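PDB 2D5W: peptide ABC transporter, peptide-binding protein from Thermus thermophilus, which binds oligopeptides, here a pentapeptide, and probably hands them to an ABC transporter for uptake across the membrane. Local coordinates for residues A[2-8]-A[582-587]; A[21-25]-A[106-111]; A[41-45]-A[56-62]; A[417-421]-A[464-468]; A[514-519]-A[530-534]. One frame throughout, in Å; residues are numbered along the deposited sequence.

How the contacts relate
Contact 1 ties the start of the chain to strand 583-584 near its end, so the other four all lie within the span that it closes. Contact 3, between loops beside strands 45-47 and 53-55, falls inside the span closed by contact 2, and the two come within about 6 Å at their nearest atoms. Contacts 4 and 5 follow in series. Contact 4 packs helix 416-431 on strand 463-469 of the seven-stranded mixed sheet and reaches the bound peptide; Arg25, in the loop of contact 2, also packs on the peptide. Contact 5 joins helix 509-518 to helix 524-541; its centre stands 47 Å from that of contact 1, across the chain's centre.

Contact 1: residues A[2-8]-A[582-587]; sequences GPQDNSL and IGWESR
Pro3 sets its CD over the six-membered ring of Trp584, 3.9 Å from the centroid, a CH-pi contact with the face. Gly2 sits over the same face nearer the rim, while at the ring edge Trp584 NE1 donates in the ring plane to Ser7 O (2.9 Å, 154°). This buried part is tight. Replacing Trp584 with an alanine would probably leave Ser7 O without this donor and open a gap beneath Pro3. Toward solvent, Arg587 is bent at chi2 (-84°), which brings its guanidinium side-on to Pro3 O: NE donates at 2.8 Å and NH1 at 3.1 Å, and NH1 adds a weak bond to Gln4 O. The Asn6 amide stacks on that guanidinium, the planes 11° apart, and a water joins Asn6 OD1 to Trp584 N. Leu8 bonds to Val248 and Gly583 to Val561, so the contact sets the two-stranded antiparallel pairing of 583-584 with 560-561 beside the start of strand 7-12 in the five-stranded mixed sheet.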
# COMPACT_ATOMS: atom_id res chain seq x y z
N GLY A 2 -22.89 12.45 -16.27
CA GLY A 2 -22.23 12.78 -15.02
C GLY A 2 -22.96 13.92 -14.36
O GLY A 2 -23.58 13.74 -13.31
N PRO A 3 -22.90 15.13 -14.95
CA PRO A 3 -23.58 16.30 -14.39
C PRO A 3 -25.09 16.08 -14.43
O PRO A 3 -25.85 16.70 -13.69
CB PRO A 3 -23.15 17.43 -15.33
CG PRO A 3 -21.81 16.97 -15.83
CD PRO A 3 -22.06 15.51 -16.10
N GLN A 4 -25.51 15.17 -15.32
CA GLN A 4 -26.91 14.83 -15.49
C GLN A 4 -27.55 14.39 -14.18
O GLN A 4 -28.46 15.05 -13.67
CB GLN A 4 -27.05 13.71 -16.53
CG GLN A 4 -28.49 13.30 -16.82
CD GLN A 4 -29.28 14.38 -17.52
OE1 GLN A 4 -29.41 15.50 -17.01
NE2 GLN A 4 -29.81 14.06 -18.69
N ASP A 5 -27.07 13.28 -13.63
CA ASP A 5 -27.60 12.75 -12.38
C ASP A 5 -26.70 13.11 -11.20
O ASP A 5 -26.93 12.67 -10.08
CB ASP A 5 -27.76 11.23 -12.47
CG ASP A 5 -26.45 10.52 -12.76
OD1 ASP A 5 -26.46 9.28 -12.86
OD2 ASP A 5 -25.42 11.21 -12.90
N ASN A 6 -25.67 13.91 -11.47
CA ASN A 6 -24.74 14.36 -10.44
C ASN A 6 -24.04 13.19 -9.75
O ASN A 6 -24.09 13.05 -8.53
CB ASN A 6 -25.48 15.21 -9.41
CG ASN A 6 -24.57 16.15 -8.67
OD1 ASN A 6 -23.37 16.21 -8.95
ND2 ASN A 6 -25.12 16.90 -7.73
N SER A 7 -23.39 12.35 -10.55
CA SER A 7 -22.68 11.19 -10.03
C SER A 7 -21.25 11.12 -10.55
O SER A 7 -20.86 11.86 -11.46
CB SER A 7 -23.42 9.90 -10.42
OG SER A 7 -23.46 9.76 -11.83
N LEU A 8 -20.48 10.21 -9.96
CA LEU A 8 -19.08 10.01 -10.32
C LEU A 8 -18.76 8.52 -10.46
O LEU A 8 -18.81 7.78 -9.47
CB LEU A 8 -18.18 10.62 -9.25
CG LEU A 8 -16.68 10.33 -9.32
CD1 LEU A 8 -16.11 10.89 -10.62
CD2 LEU A 8 -15.98 10.95 -8.12
N ILE A 582 -15.37 17.14 -4.78
CA ILE A 582 -15.27 16.69 -6.16
C ILE A 582 -16.64 16.86 -6.79
O ILE A 582 -17.66 16.43 -6.25
CB ILE A 582 -14.82 15.21 -6.23
CG1 ILE A 582 -13.40 15.09 -5.66
CG2 ILE A 582 -14.88 14.72 -7.67
CD1 ILE A 582 -12.89 13.67 -5.53
N GLY A 583 -16.68 17.52 -7.95
CA GLY A 583 -17.96 17.74 -8.59
C GLY A 583 -17.87 18.28 -10.00
O GLY A 583 -16.78 18.52 -10.52
N TRP A 584 -19.03 18.47 -10.60
CA TRP A 584 -19.14 18.97 -11.96
C TRP A 584 -19.30 20.49 -11.98
O TRP A 584 -20.17 21.03 -11.30
CB TRP A 584 -20.34 18.31 -12.64
CG TRP A 584 -20.24 16.81 -12.68
CD1 TRP A 584 -20.87 15.91 -11.87
CD2 TRP A 584 -19.40 16.04 -13.55
NE1 TRP A 584 -20.48 14.63 -12.18
CE2 TRP A 584 -19.57 14.68 -13.21
CE3 TRP A 584 -18.52 16.37 -14.59
CZ2 TRP A 584 -18.89 13.65 -13.86
CZ3 TRP A 584 -17.84 15.35 -15.24
CH2 TRP A 584 -18.04 14.00 -14.87
N GLU A 585 -18.46 21.16 -12.76
CA GLU A 585 -18.53 22.62 -12.82
C GLU A 585 -19.90 23.12 -13.28
O GLU A 585 -20.36 24.16 -12.81
CB GLU A 585 -17.44 23.17 -13.74
CG GLU A 585 -16.04 22.80 -13.29
CD GLU A 585 -14.95 23.57 -14.02
OE1 GLU A 585 -14.49 24.60 -13.49
OE2 GLU A 585 -14.57 23.14 -15.13
N SER A 586 -20.56 22.39 -14.18
CA SER A 586 -21.87 22.81 -14.67
C SER A 586 -22.95 22.70 -13.59
O SER A 586 -24.06 23.19 -13.77
CB SER A 586 -22.26 22.01 -15.91
OG SER A 586 -22.45 20.64 -15.61
N ARG A 587 -22.60 22.06 -12.48
CA ARG A 587 -23.51 21.92 -11.34
C ARG A 587 -23.18 23.01 -10.32
O ARG A 587 -23.87 23.18 -9.32
CB ARG A 587 -23.33 20.55 -10.67
CG ARG A 587 -24.10 19.43 -11.33
CD ARG A 587 -25.53 19.39 -10.82
NE ARG A 587 -26.31 18.34 -11.45
CZ ARG A 587 -27.54 17.99 -11.09
NH1 ARG A 587 -28.18 17.02 -11.72
NH2 ARG A 587 -28.13 18.62 -10.08
O HOH W 1 -21.39 18.06 -9.05

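Contact 2: residues A[21-25]-A[106-111]; sequences GDFLR and FYFEVG
The type I turn from Asp22 to Arg25 faces helix 101-112 with Phe23 CA 8.5 Å from Tyr107 CA and Leu24 CA 7.1 Å from Gly111 CA, a spacing bridged by side chains. Phe23 reaches into the helix surface with CG between its backbone N and carbonyl carbon (chi1 69°), and its ring settles among Phe106, Tyr107 and Val110. One side of the ring, CD1 and CE1, runs along Tyr107, where CD1 meets CD1 at 3.6 Å; the two side chains pass each other head to tail with their planes 33° apart. Across the ring, CE2 approaches Phe106 CE2 at 4.1 Å, here with the planes at 54°. The far carbon, CZ, rests against the branch of Val110, 3.9 Å from its CB. Leu24 extends the apolar patch along the helix by splitting its methyls: CD2 touches Tyr107 CE1, whereas CD1 fits against Val110 CG1 and, at 3.7 Å, Gly111 CA, where the glycine allows close approach to the helix backbone. One water spans the polar edge, donating to Phe23 O at 2.7 Å and hydrogen-bonded to Tyr107 OH. Behind the cluster, Met162 of helix 159-173 touches both Phe23 and Phe106, and Arg25, ending the turn, packs on the bound peptide. The chemistry is that of an aromatic cluster extended by aliphatic groups: direct contacts are apolar, and a single water links polar atoms.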
# COMPACT_ATOMS: atom_id res chain seq x y z
N GLY A 21 -14.66 -2.74 7.65
CA GLY A 21 -14.43 -3.29 8.97
C GLY A 21 -13.01 -3.71 9.29
O GLY A 21 -12.64 -3.85 10.46
N ASP A 22 -12.20 -3.92 8.25
CA ASP A 22 -10.80 -4.34 8.39
C ASP A 22 -9.98 -3.07 8.59
O ASP A 22 -9.05 -2.78 7.83
CB ASP A 22 -10.40 -5.07 7.10
CG ASP A 22 -8.98 -5.58 7.10
OD1 ASP A 22 -8.49 -6.06 8.14
OD2 ASP A 22 -8.34 -5.52 6.02
N PHE A 23 -10.31 -2.32 9.65
CA PHE A 23 -9.67 -1.03 9.89
C PHE A 23 -8.19 -0.98 10.23
O PHE A 23 -7.59 0.09 10.19
CB PHE A 23 -10.52 -0.20 10.88
CG PHE A 23 -10.54 -0.72 12.29
CD1 PHE A 23 -9.49 -0.44 13.17
CD2 PHE A 23 -11.64 -1.43 12.77
CE1 PHE A 23 -9.54 -0.86 14.50
CE2 PHE A 23 -11.70 -1.84 14.10
CZ PHE A 23 -10.65 -1.55 14.96
N LEU A 24 -7.60 -2.13 10.57
CA LEU A 24 -6.16 -2.16 10.83
C LEU A 24 -5.47 -2.72 9.58
O LEU A 24 -4.25 -2.86 9.54
CB LEU A 24 -5.84 -3.02 12.05
CG LEU A 24 -6.27 -2.44 13.40
CD1 LEU A 24 -5.84 -3.39 14.52
CD2 LEU A 24 -5.67 -1.06 13.61
N ARG A 25 -6.27 -3.03 8.56
CA ARG A 25 -5.77 -3.53 7.28
C ARG A 25 -4.98 -4.82 7.39
O ARG A 25 -4.05 -5.06 6.60
CB ARG A 25 -4.93 -2.44 6.61
CG ARG A 25 -5.68 -1.13 6.46
CD ARG A 25 -4.79 -0.00 5.95
NE ARG A 25 -5.55 1.24 5.80
CZ ARG A 25 -5.03 2.39 5.38
NH1 ARG A 25 -3.75 2.47 5.07
NH2 ARG A 25 -5.81 3.46 5.27
N PHE A 106 -11.14 2.76 21.43
CA PHE A 106 -11.48 1.46 20.86
C PHE A 106 -10.44 1.05 19.82
O PHE A 106 -9.93 -0.06 19.85
CB PHE A 106 -12.88 1.53 20.25
CG PHE A 106 -13.24 0.31 19.46
CD1 PHE A 106 -13.27 -0.95 20.06
CD2 PHE A 106 -13.54 0.41 18.11
CE1 PHE A 106 -13.59 -2.08 19.32
CE2 PHE A 106 -13.86 -0.72 17.36
CZ PHE A 106 -13.89 -1.96 17.97
N TYR A 107 -10.12 1.97 18.90
CA TYR A 107 -9.13 1.72 17.87
C TYR A 107 -7.81 1.25 18.51
O TYR A 107 -7.21 0.27 18.08
CB TYR A 107 -8.90 3.00 17.07
CG TYR A 107 -7.83 2.93 16.00
CD1 TYR A 107 -8.13 2.52 14.71
CD2 TYR A 107 -6.51 3.28 16.29
CE1 TYR A 107 -7.15 2.47 13.72
CE2 TYR A 107 -5.52 3.23 15.31
CZ TYR A 107 -5.85 2.82 14.03
OH TYR A 107 -4.87 2.78 13.06
N PHE A 108 -7.37 1.97 19.54
CA PHE A 108 -6.13 1.62 20.21
C PHE A 108 -6.17 0.28 20.93
O PHE A 108 -5.18 -0.46 20.93
CB PHE A 108 -5.70 2.73 21.17
CG PHE A 108 -4.82 3.76 20.54
CD1 PHE A 108 -5.37 4.78 19.77
CD2 PHE A 108 -3.43 3.68 20.65
CE1 PHE A 108 -4.55 5.70 19.11
CE2 PHE A 108 -2.61 4.59 20.00
CZ PHE A 108 -3.16 5.60 19.23
N GLU A 109 -7.30 -0.05 21.54
CA GLU A 109 -7.41 -1.32 22.24
C GLU A 109 -7.24 -2.49 21.27
O GLU A 109 -6.57 -3.48 21.58
CB GLU A 109 -8.75 -1.42 22.96
CG GLU A 109 -8.88 -2.63 23.85
CD GLU A 109 -10.12 -2.57 24.72
OE1 GLU A 109 -10.14 -1.75 25.66
OE2 GLU A 109 -11.07 -3.32 24.44
N VAL A 110 -7.85 -2.39 20.09
CA VAL A 110 -7.75 -3.45 19.10
C VAL A 110 -6.32 -3.55 18.56
O VAL A 110 -5.76 -4.64 18.44
CB VAL A 110 -8.76 -3.22 17.95
CG1 VAL A 110 -8.61 -4.31 16.89
CG2 VAL A 110 -10.18 -3.22 18.50
N GLY A 111 -5.71 -2.41 18.25
CA GLY A 111 -4.35 -2.42 17.73
C GLY A 111 -3.34 -2.94 18.74
O GLY A 111 -2.33 -3.53 18.36
O HOH W 2 -5.43 1.67 10.68

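Contact 3: residues A[41-45]-A[56-62]; sequences FAPFI and VLATEVP
Ala42 CB and Leu57 CG meet at 3.9 Å, with Val56 CG1 at the same methyl, and these three make one apolar patch; Val56 CG2 packs on the ring of Pro43. A second patch gathers round Ala58, whose CB touches Phe44 CB and Ile45 CD1, both at 3.8 Å. Ile45 has CG1 anti to its carbonyl carbon (chi1 -59°) and a further bend at chi2, and its CD1 also reaches Val61 and Pro62. The CB of Phe44 leaves the backbone away from 56-62, yet CD2 still brushes Leu57 CB. A glycine in place of Leu57 would probably leave Ala42 CB without its cover and open a gap beside the Phe44 ring. Outward, the two backbones lock together: Leu57 N donates to Pro43 O at 3.0 Å. Phe44 O is gripped twice, by Val56 N from above its plane (3.0 Å) and by Ala58 N on a lone pair (3.0 Å). At the outer polar edge, Glu60 forms a salt bridge with Arg68. Phe44 and Ile45 both face Ile153 in a classic beta bulge, while Ala58 and Thr59 lie against strand 78-86, so the contact joins the entry to strand 45-47 with the exit from strand 53-55.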
# COMPACT_ATOMS: atom_id res chain seq x y z
N PHE A 41 -14.44 6.91 4.93
CA PHE A 41 -13.90 7.21 6.25
C PHE A 41 -12.95 8.39 6.16
O PHE A 41 -11.99 8.37 5.40
CB PHE A 41 -13.17 5.99 6.80
CG PHE A 41 -14.08 4.81 7.04
CD1 PHE A 41 -14.83 4.73 8.21
CD2 PHE A 41 -14.22 3.82 6.09
CE1 PHE A 41 -15.73 3.68 8.42
CE2 PHE A 41 -15.11 2.76 6.28
CZ PHE A 41 -15.87 2.69 7.45
N ALA A 42 -13.21 9.43 6.95
CA ALA A 42 -12.38 10.62 6.94
C ALA A 42 -11.40 10.65 8.11
O ALA A 42 -11.70 10.19 9.21
CB ALA A 42 -13.25 11.86 6.97
N PRO A 43 -10.20 11.19 7.87
CA PRO A 43 -9.19 11.26 8.93
C PRO A 43 -9.40 12.49 9.81
O PRO A 43 -10.22 13.36 9.51
CB PRO A 43 -7.89 11.37 8.14
CG PRO A 43 -8.31 12.24 6.98
CD PRO A 43 -9.65 11.65 6.58
N PHE A 44 -8.68 12.55 10.92
CA PHE A 44 -8.75 13.71 11.80
C PHE A 44 -7.94 14.79 11.10
O PHE A 44 -8.35 15.95 11.01
CB PHE A 44 -8.14 13.40 13.16
CG PHE A 44 -8.98 12.48 14.01
CD1 PHE A 44 -8.44 11.32 14.54
CD2 PHE A 44 -10.30 12.79 14.27
CE1 PHE A 44 -9.22 10.47 15.32
CE2 PHE A 44 -11.09 11.95 15.05
CZ PHE A 44 -10.55 10.78 15.58
N ILE A 45 -6.78 14.39 10.59
CA ILE A 45 -5.87 15.27 9.87
C ILE A 45 -5.60 14.65 8.50
O ILE A 45 -5.22 13.48 8.41
CB ILE A 45 -4.51 15.41 10.61
CG1 ILE A 45 -4.74 15.97 12.02
CG2 ILE A 45 -3.56 16.30 9.80
CD1 ILE A 45 -5.37 17.35 12.05
N VAL A 56 -9.41 17.86 8.97
CA VAL A 56 -10.60 17.29 8.37
C VAL A 56 -11.58 17.09 9.53
O VAL A 56 -12.35 18.01 9.82
CB VAL A 56 -10.30 15.96 7.62
CG1 VAL A 56 -11.59 15.40 7.02
CG2 VAL A 56 -9.29 16.23 6.50
N LEU A 57 -11.56 15.95 10.21
CA LEU A 57 -12.49 15.79 11.33
C LEU A 57 -11.98 16.40 12.63
O LEU A 57 -12.73 16.47 13.61
CB LEU A 57 -12.86 14.31 11.52
CG LEU A 57 -13.66 13.71 10.36
CD1 LEU A 57 -14.13 12.31 10.74
CD2 LEU A 57 -14.85 14.60 10.04
N ALA A 58 -10.72 16.83 12.64
CA ALA A 58 -10.15 17.50 13.81
C ALA A 58 -10.28 19.00 13.57
O ALA A 58 -10.42 19.44 12.43
CB ALA A 58 -8.68 17.12 13.98
N THR A 59 -10.23 19.80 14.64
CA THR A 59 -10.39 21.24 14.52
C THR A 59 -9.20 21.98 13.91
O THR A 59 -9.38 23.01 13.26
CB THR A 59 -10.66 21.88 15.89
OG1 THR A 59 -9.56 21.61 16.76
CG2 THR A 59 -11.94 21.33 16.49
N GLU A 60 -8.00 21.48 14.14
CA GLU A 60 -6.81 22.13 13.61
C GLU A 60 -5.59 21.24 13.69
O GLU A 60 -5.51 20.33 14.51
CB GLU A 60 -6.55 23.45 14.36
CG GLU A 60 -6.28 23.29 15.84
CD GLU A 60 -5.96 24.61 16.53
OE1 GLU A 60 -5.75 24.61 17.75
OE2 GLU A 60 -5.93 25.65 15.84
N VAL A 61 -4.62 21.52 12.83
CA VAL A 61 -3.39 20.76 12.79
C VAL A 61 -2.53 21.13 14.00
O VAL A 61 -2.28 22.31 14.25
CB VAL A 61 -2.59 21.05 11.50
CG1 VAL A 61 -1.27 20.31 11.52
CG2 VAL A 61 -3.42 20.64 10.29
N PRO A 62 -2.08 20.13 14.77
CA PRO A 62 -1.24 20.42 15.94
C PRO A 62 0.16 20.88 15.53
O PRO A 62 0.76 20.32 14.61
CB PRO A 62 -1.22 19.08 16.68
CG PRO A 62 -1.33 18.08 15.56
CD PRO A 62 -2.40 18.70 14.68

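Contact 4: residues A[417-421]-A[464-468]; sequences VRERT and FEFAW
This buried helix-on-strand contact places helix 416-431 against strand 463-469 of the mixed sheet, the local axes 10.3 Å apart and inclined at 139°, with Arg418 and Thr421 meeting Glu465 to Ala467. The Arg418 chain runs out straight, which takes the guanidinium across to the strand; there Phe466 CA lies 3.5 Å from NH2, over one face and toward the rim, and Ala467 CB comes to the edge. Its nitrogens find partners beyond the two segments: NE in a salt bridge with Glu304, NH1 with Thr412, and NH2 in a salt bridge with the backbone of the bound peptide. Glu465 holds its carboxylate beside the helix, CG anti to the backbone N (chi1 179°) and the rest of the chain extended. Thr421 CG2 packs 3.7 Å from Glu465 OE1, whose hydrogen bond is to Tyr409 OH. A water donates both to Thr421 OG1 (2.7 Å) and to Glu465 OE2 (2.8 Å), linking helix and strand. Thr421 OG1 in turn donates to Val417 O at 2.7 Å, and that carbonyl takes Thr421 N from the opposite face of its plane. The positive guanidinium, with Arg418 NE 4.4 Å from Glu465 OE2, would probably favour the ionised form of Glu465. Trp468 continues the strand into an antiparallel ladder with the bound peptide, so this is a wall of the ligand-binding site, where the peptide adds a further strand.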
# COMPACT_ATOMS: atom_id res chain seq x y z
N VAL A 417 0.32 -5.47 -18.77
CA VAL A 417 1.73 -5.14 -18.86
C VAL A 417 2.57 -6.11 -18.01
O VAL A 417 3.70 -6.45 -18.38
CB VAL A 417 2.02 -3.66 -18.47
CG1 VAL A 417 2.01 -3.48 -16.96
CG2 VAL A 417 3.35 -3.22 -19.07
N ARG A 418 2.02 -6.58 -16.90
CA ARG A 418 2.74 -7.55 -16.06
C ARG A 418 2.77 -8.92 -16.73
O ARG A 418 3.76 -9.65 -16.62
CB ARG A 418 2.09 -7.63 -14.68
CG ARG A 418 2.47 -6.47 -13.79
CD ARG A 418 1.67 -6.47 -12.51
NE ARG A 418 2.14 -5.43 -11.61
CZ ARG A 418 1.49 -5.02 -10.53
NH1 ARG A 418 0.32 -5.57 -10.21
NH2 ARG A 418 2.00 -4.06 -9.77
N GLU A 419 1.68 -9.29 -17.40
CA GLU A 419 1.64 -10.58 -18.08
C GLU A 419 2.68 -10.55 -19.21
O GLU A 419 3.36 -11.54 -19.47
CB GLU A 419 0.22 -10.85 -18.60
CG GLU A 419 -0.76 -11.03 -17.43
CD GLU A 419 -2.22 -11.11 -17.83
OE1 GLU A 419 -2.64 -10.38 -18.75
OE2 GLU A 419 -2.97 -11.89 -17.20
N ARG A 420 2.81 -9.40 -19.87
CA ARG A 420 3.80 -9.23 -20.93
C ARG A 420 5.21 -9.26 -20.33
O ARG A 420 6.14 -9.82 -20.93
CB ARG A 420 3.57 -7.90 -21.66
CG ARG A 420 2.34 -7.89 -22.57
CD ARG A 420 1.97 -6.47 -22.98
NE ARG A 420 3.11 -5.76 -23.56
CZ ARG A 420 3.29 -4.45 -23.49
NH1 ARG A 420 4.37 -3.90 -24.05
NH2 ARG A 420 2.41 -3.68 -22.87
N THR A 421 5.36 -8.66 -19.16
CA THR A 421 6.66 -8.63 -18.48
C THR A 421 7.13 -10.05 -18.16
O THR A 421 8.30 -10.39 -18.38
CB THR A 421 6.56 -7.82 -17.17
OG1 THR A 421 6.29 -6.45 -17.50
CG2 THR A 421 7.87 -7.88 -16.39
N PHE A 464 7.41 -13.03 -6.81
CA PHE A 464 6.08 -12.44 -6.68
C PHE A 464 6.23 -10.97 -7.09
O PHE A 464 6.83 -10.17 -6.37
CB PHE A 464 5.62 -12.56 -5.22
CG PHE A 464 4.21 -12.08 -4.94
CD1 PHE A 464 3.72 -12.10 -3.64
CD2 PHE A 464 3.39 -11.59 -5.96
CE1 PHE A 464 2.44 -11.66 -3.35
CE2 PHE A 464 2.09 -11.14 -5.67
CZ PHE A 464 1.62 -11.18 -4.36
N GLU A 465 5.73 -10.64 -8.28
CA GLU A 465 5.83 -9.28 -8.78
C GLU A 465 4.59 -8.43 -8.53
O GLU A 465 3.47 -8.84 -8.81
CB GLU A 465 6.10 -9.24 -10.29
CG GLU A 465 6.19 -7.80 -10.81
CD GLU A 465 6.45 -7.68 -12.30
OE1 GLU A 465 6.91 -8.65 -12.93
OE2 GLU A 465 6.22 -6.57 -12.85
N PHE A 466 4.83 -7.24 -8.00
CA PHE A 466 3.77 -6.27 -7.77
C PHE A 466 4.45 -4.95 -7.42
O PHE A 466 5.67 -4.83 -7.56
CB PHE A 466 2.80 -6.73 -6.65
CG PHE A 466 3.43 -6.84 -5.28
CD1 PHE A 466 3.29 -5.82 -4.35
CD2 PHE A 466 4.13 -7.99 -4.91
CE1 PHE A 466 3.84 -5.93 -3.07
CE2 PHE A 466 4.68 -8.11 -3.63
CZ PHE A 466 4.53 -7.08 -2.71
N ALA A 467 3.68 -3.96 -7.01
CA ALA A 467 4.25 -2.68 -6.65
C ALA A 467 3.84 -2.24 -5.26
O ALA A 467 2.70 -2.46 -4.85
CB ALA A 467 3.83 -1.61 -7.66
N TRP A 468 4.78 -1.65 -4.53
CA TRP A 468 4.47 -1.10 -3.22
C TRP A 468 4.24 0.39 -3.46
O TRP A 468 5.02 1.04 -4.16
CB TRP A 468 5.65 -1.22 -2.25
CG TRP A 468 5.89 -2.56 -1.68
CD1 TRP A 468 7.00 -3.33 -1.85
CD2 TRP A 468 5.04 -3.29 -0.78
NE1 TRP A 468 6.89 -4.49 -1.13
CE2 TRP A 468 5.70 -4.50 -0.46
CE3 TRP A 468 3.77 -3.04 -0.22
CZ2 TRP A 468 5.15 -5.45 0.40
CZ3 TRP A 468 3.22 -3.99 0.64
CH2 TRP A 468 3.91 -5.18 0.93
O HOH W 3 6.08 -5.04 -15.20

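Contact 5: residues A[514-519]-A[530-534]; sequences LTSQAV and LFWRA
Leu514 divides its two CD methyls between Leu530 and Ala534: CD2 meets Leu530 CD2 at 3.9 Å, and CD1 lies over the backbone N of Ala534, at 3.8 Å, and beside Arg533 CB. Thr515 follows with CG2, which faces Ala534 CB at 3.9 Å; chi1 of 53° puts OG1 between the backbone N and the carbonyl carbon, on the side where it donates to Phe511 O, and leaves the methyl for the neighbouring helix. Gln517, on the exposed side, lays its extended chain across Leu530 at about a right angle, NE2 3.7 Å from CD1. Ala518 comes next, where the backbones draw closest, its CA 5.7 Å from Leu530 CA. Its small methyl fits between two larger residues, 3.7 Å from Leu530 CB and 3.5 Å from Phe531 CE2, while Leu530 CD1 reaches round to Ala518 CA. Val519 ends the row more loosely, its CG1 near the far end of the Phe531 ring. The local helix axes approach to 8.8 Å and run nearly antiparallel at 161°, as expected for a helical hairpin whose two arms are joined by a short connection. The direct contacts are almost wholly van der Waals: leucine methyls, alanines and one phenylalanine fit by shape, Thr515 OG1 finds its partners in Phe511 O of its own helix and Gln480, and the small alanines permit the close approach of the two helices.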
# COMPACT_ATOMS: atom_id res chain seq x y z
N LEU A 514 21.02 0.57 10.98
CA LEU A 514 21.01 1.83 10.26
C LEU A 514 19.63 2.45 10.15
O LEU A 514 19.45 3.63 10.44
CB LEU A 514 21.60 1.64 8.86
CG LEU A 514 23.11 1.35 8.81
CD1 LEU A 514 23.47 0.80 7.43
CD2 LEU A 514 23.90 2.61 9.11
N THR A 515 18.65 1.64 9.74
CA THR A 515 17.28 2.14 9.59
C THR A 515 16.62 2.46 10.93
O THR A 515 15.85 3.42 11.02
CB THR A 515 16.40 1.14 8.79
OG1 THR A 515 16.47 -0.16 9.38
CG2 THR A 515 16.87 1.06 7.34
N SER A 516 16.91 1.68 11.96
CA SER A 516 16.34 1.94 13.28
C SER A 516 16.86 3.26 13.82
O SER A 516 16.14 3.98 14.51
CB SER A 516 16.67 0.80 14.25
OG SER A 516 16.04 -0.40 13.86
N GLN A 517 18.11 3.58 13.52
CA GLN A 517 18.68 4.84 13.99
C GLN A 517 18.17 5.99 13.13
O GLN A 517 17.84 7.06 13.64
CB GLN A 517 20.20 4.81 13.93
CG GLN A 517 20.83 6.04 14.56
CD GLN A 517 22.34 6.09 14.40
OE1 GLN A 517 23.03 5.08 14.54
NE2 GLN A 517 22.86 7.28 14.11
N ALA A 518 18.11 5.76 11.83
CA ALA A 518 17.67 6.79 10.89
C ALA A 518 16.30 7.38 11.19
O ALA A 518 16.11 8.58 11.05
CB ALA A 518 17.70 6.24 9.47
N VAL A 519 15.35 6.54 11.59
CA VAL A 519 14.01 7.05 11.87
C VAL A 519 13.97 7.94 13.10
O VAL A 519 13.02 8.69 13.30
CB VAL A 519 12.97 5.91 12.02
CG1 VAL A 519 12.84 5.15 10.70
CG2 VAL A 519 13.37 4.97 13.14
N LEU A 530 22.23 7.97 6.62
CA LEU A 530 21.99 6.64 7.15
C LEU A 530 21.17 5.79 6.18
O LEU A 530 21.48 4.62 5.95
CB LEU A 530 21.28 6.73 8.51
CG LEU A 530 22.15 7.36 9.61
CD1 LEU A 530 21.30 7.70 10.82
CD2 LEU A 530 23.27 6.41 9.98
N PHE A 531 20.12 6.38 5.61
CA PHE A 531 19.30 5.65 4.65
C PHE A 531 20.10 5.30 3.39
O PHE A 531 19.86 4.28 2.75
CB PHE A 531 18.06 6.46 4.28
CG PHE A 531 16.85 6.13 5.11
CD1 PHE A 531 16.12 4.97 4.86
CD2 PHE A 531 16.45 6.97 6.14
CE1 PHE A 531 14.99 4.66 5.63
CE2 PHE A 531 15.32 6.66 6.92
CZ PHE A 531 14.60 5.50 6.66
N TRP A 532 21.05 6.16 3.02
CA TRP A 532 21.87 5.90 1.84
C TRP A 532 22.76 4.69 2.09
O TRP A 532 22.93 3.84 1.21
CB TRP A 532 22.71 7.13 1.49
CG TRP A 532 21.97 8.09 0.60
CD1 TRP A 532 20.62 8.31 0.57
CD2 TRP A 532 22.54 8.96 -0.39
NE1 TRP A 532 20.32 9.25 -0.38
CE2 TRP A 532 21.48 9.67 -0.98
CE3 TRP A 532 23.85 9.21 -0.83
CZ2 TRP A 532 21.68 10.62 -1.99
CZ3 TRP A 532 24.05 10.15 -1.84
CH2 TRP A 532 22.97 10.84 -2.41
N ARG A 533 23.31 4.59 3.30
CA ARG A 533 24.16 3.45 3.63
C ARG A 533 23.31 2.19 3.65
O ARG A 533 23.74 1.13 3.19
CB ARG A 533 24.83 3.67 5.00
CG ARG A 533 25.44 5.06 5.16
CD ARG A 533 26.14 5.53 3.89
NE ARG A 533 26.22 6.98 3.81
CZ ARG A 533 26.58 7.65 2.72
NH1 ARG A 533 26.63 8.98 2.74
NH2 ARG A 533 26.89 7.00 1.61
N ALA A 534 22.08 2.29 4.17
CA ALA A 534 21.19 1.14 4.21
C ALA A 534 20.87 0.67 2.79
O ALA A 534 20.81 -0.54 2.53
CB ALA A 534 19.90 1.50 4.94